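Local coordinates for avirulence protein AvrP123 (Melampsora lini, PDB 5VJJ), which is a zinc-binding effector of the flax rust fungus, recognised by the flax disease resistance protein P and possibly acting in the plant nucleus, at residues V14-C18 / P63-V67; C33-N38 / C69-Q74. All coordinates share one frame. Residues are numbered along the deposited sequence.

Contact 1: residues V14-C18 / P63-V67; sequences VQCLC and PRSHV. With ZN (zinc ion), chain C.
Residues 14-18 leave the short strand 13-15 extended at Val14 and Gln15, then bend into a turn at Leu17 (phi/psi -61/-26) and Cys18 (-77/-2). Residues 64-67 run extended along strand 64-69, an outer strand of a three-stranded antiparallel sheet. The two backbones stay well apart: the nearest CA pairs are Leu17-His66 at 7.8 Å and Cys16-Arg64 at 7.9 Å, and the gap is filled by Leu17 from one side and by the alternating Arg64 and His66 from the other, while the CA-to-CB bond of Ser65 points away. Cys16 (chi1 t) and Cys18 (chi1 p) bind zinc through SG at 2.4 and 2.3 Å, and Cys18 N donates to Cys16 SG at 3.5 Å, closing the turn. Cys58 and Cys61 complete this Cys4 zinc site, joining the N-terminal turn to the sheet. Leu17 (mt) lies between the two strand side chains. Leu17 CD2 sits over the His66 ring, 4.1 Å from the centroid in a CH-pi contact, and Leu17 CD1 lies 3.4 Å from Arg64 NH2, over one guanidinium face. Extended Arg64 (all t) passes the metal ligands, CD 3.8 Å from Cys16 SG. His66 (chi1 p) brings CE1 to 3.7 Å from Gln15 O, near the ring plane, while its ND1 is hydrogen-bonded to Tyr56 OH.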
loop_
_atom_site.group_PDB
_atom_site.type_symbol
_atom_site.label_atom_id
_atom_site.label_comp_id
_atom_site.label_asym_id
_atom_site.label_seq_id
_atom_site.Cartn_x
_atom_site.Cartn_y
_atom_site.Cartn_z
ATOM N N VAL A 14 11.561 -4.560 -2.730
ATOM C CA VAL A 14 10.613 -3.479 -2.963
ATOM C C VAL A 14 11.387 -2.173 -3.037
ATOM O O VAL A 14 12.494 -2.048 -2.507
ATOM C CB VAL A 14 9.526 -3.426 -1.857
ATOM C CG1 VAL A 14 10.125 -3.010 -0.513
ATOM C CG2 VAL A 14 8.391 -2.505 -2.252
ATOM N N GLN A 15 10.799 -1.194 -3.713
ATOM C CA GLN A 15 11.356 0.152 -3.737
ATOM C C GLN A 15 10.910 0.902 -2.486
ATOM O O GLN A 15 9.708 1.039 -2.232
ATOM C CB GLN A 15 10.919 0.890 -5.000
ATOM C CG GLN A 15 11.585 2.240 -5.175
ATOM C CD GLN A 15 11.513 2.756 -6.603
ATOM O OE1 GLN A 15 10.543 2.508 -7.322
ATOM N NE2 GLN A 15 12.546 3.478 -7.021
ATOM N N CYS A 16 11.875 1.364 -1.697
ATOM C CA CYS A 16 11.569 2.172 -0.528
ATOM C C CYS A 16 11.074 3.550 -0.964
ATOM O O CYS A 16 11.228 3.960 -2.118
ATOM C CB CYS A 16 12.806 2.303 0.369
ATOM S SG CYS A 16 12.635 3.437 1.793
ATOM N N LEU A 17 10.458 4.269 -0.022
ATOM C CA LEU A 17 9.978 5.611 -0.334
ATOM C C LEU A 17 11.116 6.536 -0.739
ATOM O O LEU A 17 10.891 7.510 -1.468
ATOM C CB LEU A 17 9.228 6.190 0.858
ATOM C CG LEU A 17 7.952 5.440 1.238
ATOM C CD1 LEU A 17 7.404 5.991 2.543
ATOM C CD2 LEU A 17 6.919 5.533 0.128
ATOM N N CYS A 18 12.336 6.262 -0.279
ATOM C CA CYS A 18 13.502 7.003 -0.747
ATOM C C CYS A 18 13.953 6.562 -2.135
ATOM O O CYS A 18 14.915 7.130 -2.661
ATOM C CB CYS A 18 14.656 6.848 0.249
ATOM S SG CYS A 18 15.522 5.268 0.140
ATOM N N PRO A 63 14.863 -0.094 9.043
ATOM C CA PRO A 63 13.482 -0.605 9.089
ATOM C C PRO A 63 12.441 0.430 8.688
ATOM O O PRO A 63 12.380 1.505 9.290
ATOM C CB PRO A 63 13.311 -1.023 10.557
ATOM C CG PRO A 63 14.707 -1.307 11.041
ATOM C CD PRO A 63 15.607 -0.371 10.285
ATOM N N ARG A 64 11.616 0.122 7.687
ATOM C CA ARG A 64 10.613 1.069 7.216
ATOM C C ARG A 64 9.448 0.306 6.602
ATOM O O ARG A 64 9.555 -0.881 6.285
ATOM C CB ARG A 64 11.207 2.063 6.205
ATOM C CG ARG A 64 10.305 3.253 5.903
ATOM C CD ARG A 64 11.011 4.302 5.061
ATOM N NE ARG A 64 10.212 5.517 4.920
ATOM C CZ ARG A 64 10.620 6.616 4.294
ATOM N NH1 ARG A 64 11.828 6.666 3.745
ATOM N NH2 ARG A 64 9.819 7.670 4.217
ATOM N N SER A 65 8.326 1.006 6.439
ATOM C CA SER A 65 7.099 0.399 5.947
ATOM C C SER A 65 6.244 1.461 5.264
ATOM O O SER A 65 6.352 2.650 5.568
ATOM C CB SER A 65 6.316 -0.256 7.097
ATOM O OG SER A 65 5.127 -0.882 6.635
ATOM N N HIS A 66 5.397 1.016 4.333
ATOM C CA HIS A 66 4.401 1.880 3.711
ATOM C C HIS A 66 3.318 1.003 3.098
ATOM O O HIS A 66 3.524 -0.188 2.850
ATOM C CB HIS A 66 5.014 2.811 2.650
ATOM C CG HIS A 66 5.297 2.150 1.338
ATOM N ND1 HIS A 66 6.575 1.854 0.913
ATOM C CD2 HIS A 66 4.471 1.753 0.340
ATOM C CE1 HIS A 66 6.523 1.293 -0.280
ATOM N NE2 HIS A 66 5.257 1.216 -0.650
ATOM N N VAL A 67 2.163 1.617 2.840
ATOM C CA VAL A 67 0.981 0.912 2.354
ATOM C C VAL A 67 0.681 1.365 0.932
ATOM O O VAL A 67 0.880 2.535 0.583
ATOM C CB VAL A 67 -0.232 1.148 3.281
ATOM C CG1 VAL A 67 -1.506 0.555 2.690
ATOM C CG2 VAL A 67 0.027 0.547 4.654
HETATM ZN ZN ZN C . 14.938 3.966 1.991
#

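Contact 2: residues C33-N38 / C69-Q74; sequences CRATLN and CSGVHQ. With ZN (zinc ion), chain D.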
loop_
_atom_site.group_PDB
_atom_site.type_symbol
_atom_site.label_atom_id
_atom_site.label_comp_id
_atom_site.label_asym_id
_atom_site.label_seq_id
_atom_site.Cartn_x
_atom_site.Cartn_y
_atom_site.Cartn_z
ATOM N N CYS A 33 -7.303 0.327 4.055
ATOM C CA CYS A 33 -6.880 1.557 3.402
ATOM C C CYS A 33 -7.494 2.741 4.136
ATOM O O CYS A 33 -8.715 2.800 4.321
ATOM C CB CYS A 33 -7.292 1.567 1.932
ATOM S SG CYS A 33 -6.860 3.109 1.115
ATOM N N ARG A 34 -6.648 3.679 4.556
ATOM C CA ARG A 34 -7.076 4.831 5.340
ATOM C C ARG A 34 -7.254 6.096 4.506
ATOM O O ARG A 34 -7.552 7.153 5.068
ATOM C CB ARG A 34 -6.070 5.098 6.464
ATOM C CG ARG A 34 -6.048 4.024 7.530
ATOM C CD ARG A 34 -5.031 4.337 8.605
ATOM N NE ARG A 34 -5.441 3.812 9.902
ATOM C CZ ARG A 34 -4.778 4.008 11.037
ATOM N NH1 ARG A 34 -3.657 4.719 11.045
ATOM N NH2 ARG A 34 -5.238 3.489 12.167
ATOM N N ALA A 35 -7.090 6.017 3.187
ATOM C CA ALA A 35 -7.238 7.199 2.351
ATOM C C ALA A 35 -8.666 7.732 2.419
ATOM O O ALA A 35 -9.623 6.986 2.647
ATOM C CB ALA A 35 -6.874 6.875 0.903
ATOM N N THR A 36 -8.801 9.045 2.233
ATOM C CA THR A 36 -10.103 9.682 2.095
ATOM C C THR A 36 -10.476 9.786 0.622
ATOM O O THR A 36 -9.615 9.940 -0.247
ATOM C CB THR A 36 -10.112 11.080 2.719
ATOM O OG1 THR A 36 -9.015 11.843 2.203
ATOM C CG2 THR A 36 -10.014 11.003 4.239
ATOM N N LEU A 37 -11.773 9.711 0.350
ATOM C CA LEU A 37 -12.281 9.689 -1.014
ATOM C C LEU A 37 -12.709 11.083 -1.456
ATOM O O LEU A 37 -13.164 11.902 -0.652
ATOM C CB LEU A 37 -13.460 8.723 -1.132
ATOM C CG LEU A 37 -13.224 7.335 -0.531
ATOM C CD1 LEU A 37 -14.504 6.515 -0.563
ATOM C CD2 LEU A 37 -12.094 6.606 -1.248
ATOM N N ASN A 38 -12.559 11.343 -2.754
ATOM C CA ASN A 38 -12.973 12.607 -3.356
ATOM C C ASN A 38 -13.790 12.296 -4.606
ATOM O O ASN A 38 -13.233 11.992 -5.665
ATOM C CB ASN A 38 -11.770 13.487 -3.684
ATOM C CG ASN A 38 -10.987 13.886 -2.449
ATOM O OD1 ASN A 38 -9.774 13.682 -2.375
ATOM N ND2 ASN A 38 -11.680 14.461 -1.470
ATOM N N CYS A 69 -2.367 0.828 -2.313
ATOM C CA CYS A 69 -3.767 0.489 -2.517
ATOM C C CYS A 69 -4.127 0.644 -3.984
ATOM O O CYS A 69 -3.725 1.615 -4.629
ATOM C CB CYS A 69 -4.688 1.378 -1.671
ATOM S SG CYS A 69 -6.437 0.915 -1.737
ATOM N N SER A 70 -4.905 -0.309 -4.497
ATOM C CA SER A 70 -5.379 -0.281 -5.874
ATOM C C SER A 70 -6.810 0.223 -6.001
ATOM O O SER A 70 -7.314 0.345 -7.123
ATOM C CB SER A 70 -5.271 -1.676 -6.494
ATOM O OG SER A 70 -3.914 -2.062 -6.648
ATOM N N GLY A 71 -7.480 0.511 -4.890
ATOM C CA GLY A 71 -8.809 1.086 -4.951
ATOM C C GLY A 71 -8.802 2.451 -5.614
ATOM O O GLY A 71 -7.767 3.086 -5.817
ATOM N N VAL A 72 -10.002 2.912 -5.953
ATOM C CA VAL A 72 -10.183 4.220 -6.573
ATOM C C VAL A 72 -10.443 5.232 -5.466
ATOM O O VAL A 72 -11.441 5.132 -4.744
ATOM C CB VAL A 72 -11.330 4.207 -7.594
ATOM C CG1 VAL A 72 -11.513 5.587 -8.209
ATOM C CG2 VAL A 72 -11.064 3.175 -8.682
ATOM N N HIS A 73 -9.540 6.203 -5.325
ATOM C CA HIS A 73 -9.669 7.247 -4.318
ATOM C C HIS A 73 -10.233 8.549 -4.868
ATOM O O HIS A 73 -10.910 9.275 -4.131
ATOM C CB HIS A 73 -8.308 7.526 -3.671
ATOM C CG HIS A 73 -7.718 6.337 -2.976
ATOM N ND1 HIS A 73 -6.425 6.319 -2.495
ATOM C CD2 HIS A 73 -8.246 5.126 -2.678
ATOM C CE1 HIS A 73 -6.183 5.149 -1.931
ATOM N NE2 HIS A 73 -7.273 4.408 -2.028
ATOM N N GLN A 74 -9.973 8.863 -6.136
ATOM C CA GLN A 74 -10.505 10.059 -6.775
ATOM C C GLN A 74 -11.156 9.679 -8.095
ATOM O O GLN A 74 -10.732 8.735 -8.767
ATOM C CB GLN A 74 -9.414 11.110 -7.037
ATOM C CG GLN A 74 -8.833 11.750 -5.791
ATOM C CD GLN A 74 -7.951 12.945 -6.110
ATOM O OE1 GLN A 74 -7.933 13.432 -7.240
ATOM N NE2 GLN A 74 -7.211 13.420 -5.113
HETATM ZN ZN ZN D . -7.566 2.661 -1.021
#
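Two irregular loops meet here around a CCCH zinc site of this zinc-finger-like effector. Metal coordination dominates: Cys33 SG (2.3 Å), Cys69 SG (2.2 Å) and His73 NE2 (2.0 Å) bind the ion, and Cys47 supplies the fourth ligand. Both thiolates also accept backbone N-H...S bonds from two residues further on, Ala35 N to Cys33 SG at 3.6 Å and Gly71 N to Cys69 SG at 3.3 Å, which curl each loop around its ligand. Ala35 CB lies over the face of the coordinating His73 ring, 3.6 Å from its centroid, in a CH-pi contact. Leu37 CD2 approaches Val72 O at 3.8 Å, and the Leu37 side chain also packs on Val80 of helix 77-80. Beyond the metal the backbones converge, Asn38 and Gln74 forming a single beta bridge with CA atoms 4.9 Å apart. Asn38 N donates to His73 O at 3.0 Å, supplemented by CA-H...O contacts from Leu37 CA to His73 O (3.4 Å) and from Gln74 CA to Asn38 O (3.5 Å).

How the contacts relate
Both contacts lie at the surface, on opposite sides of the chain's centre with their own centres about 19 Å apart, and each includes part of a different zinc site. Strand 64-69 connects them: residues 64-67 of it belong to contact 1, whereas its last residue, Cys69, is a ligand in contact 2. Only in contact 2 does the metal itself bridge the two segments. In contact 1 both local ligands come from 14-18, and the strand contributes side-chain packing, without direct backbone pairing to that turn. Contact 2 instead brings its loops close enough for a backbone bridge. Histidine changes role accordingly, from a ring packed against leucine to a zinc ligand.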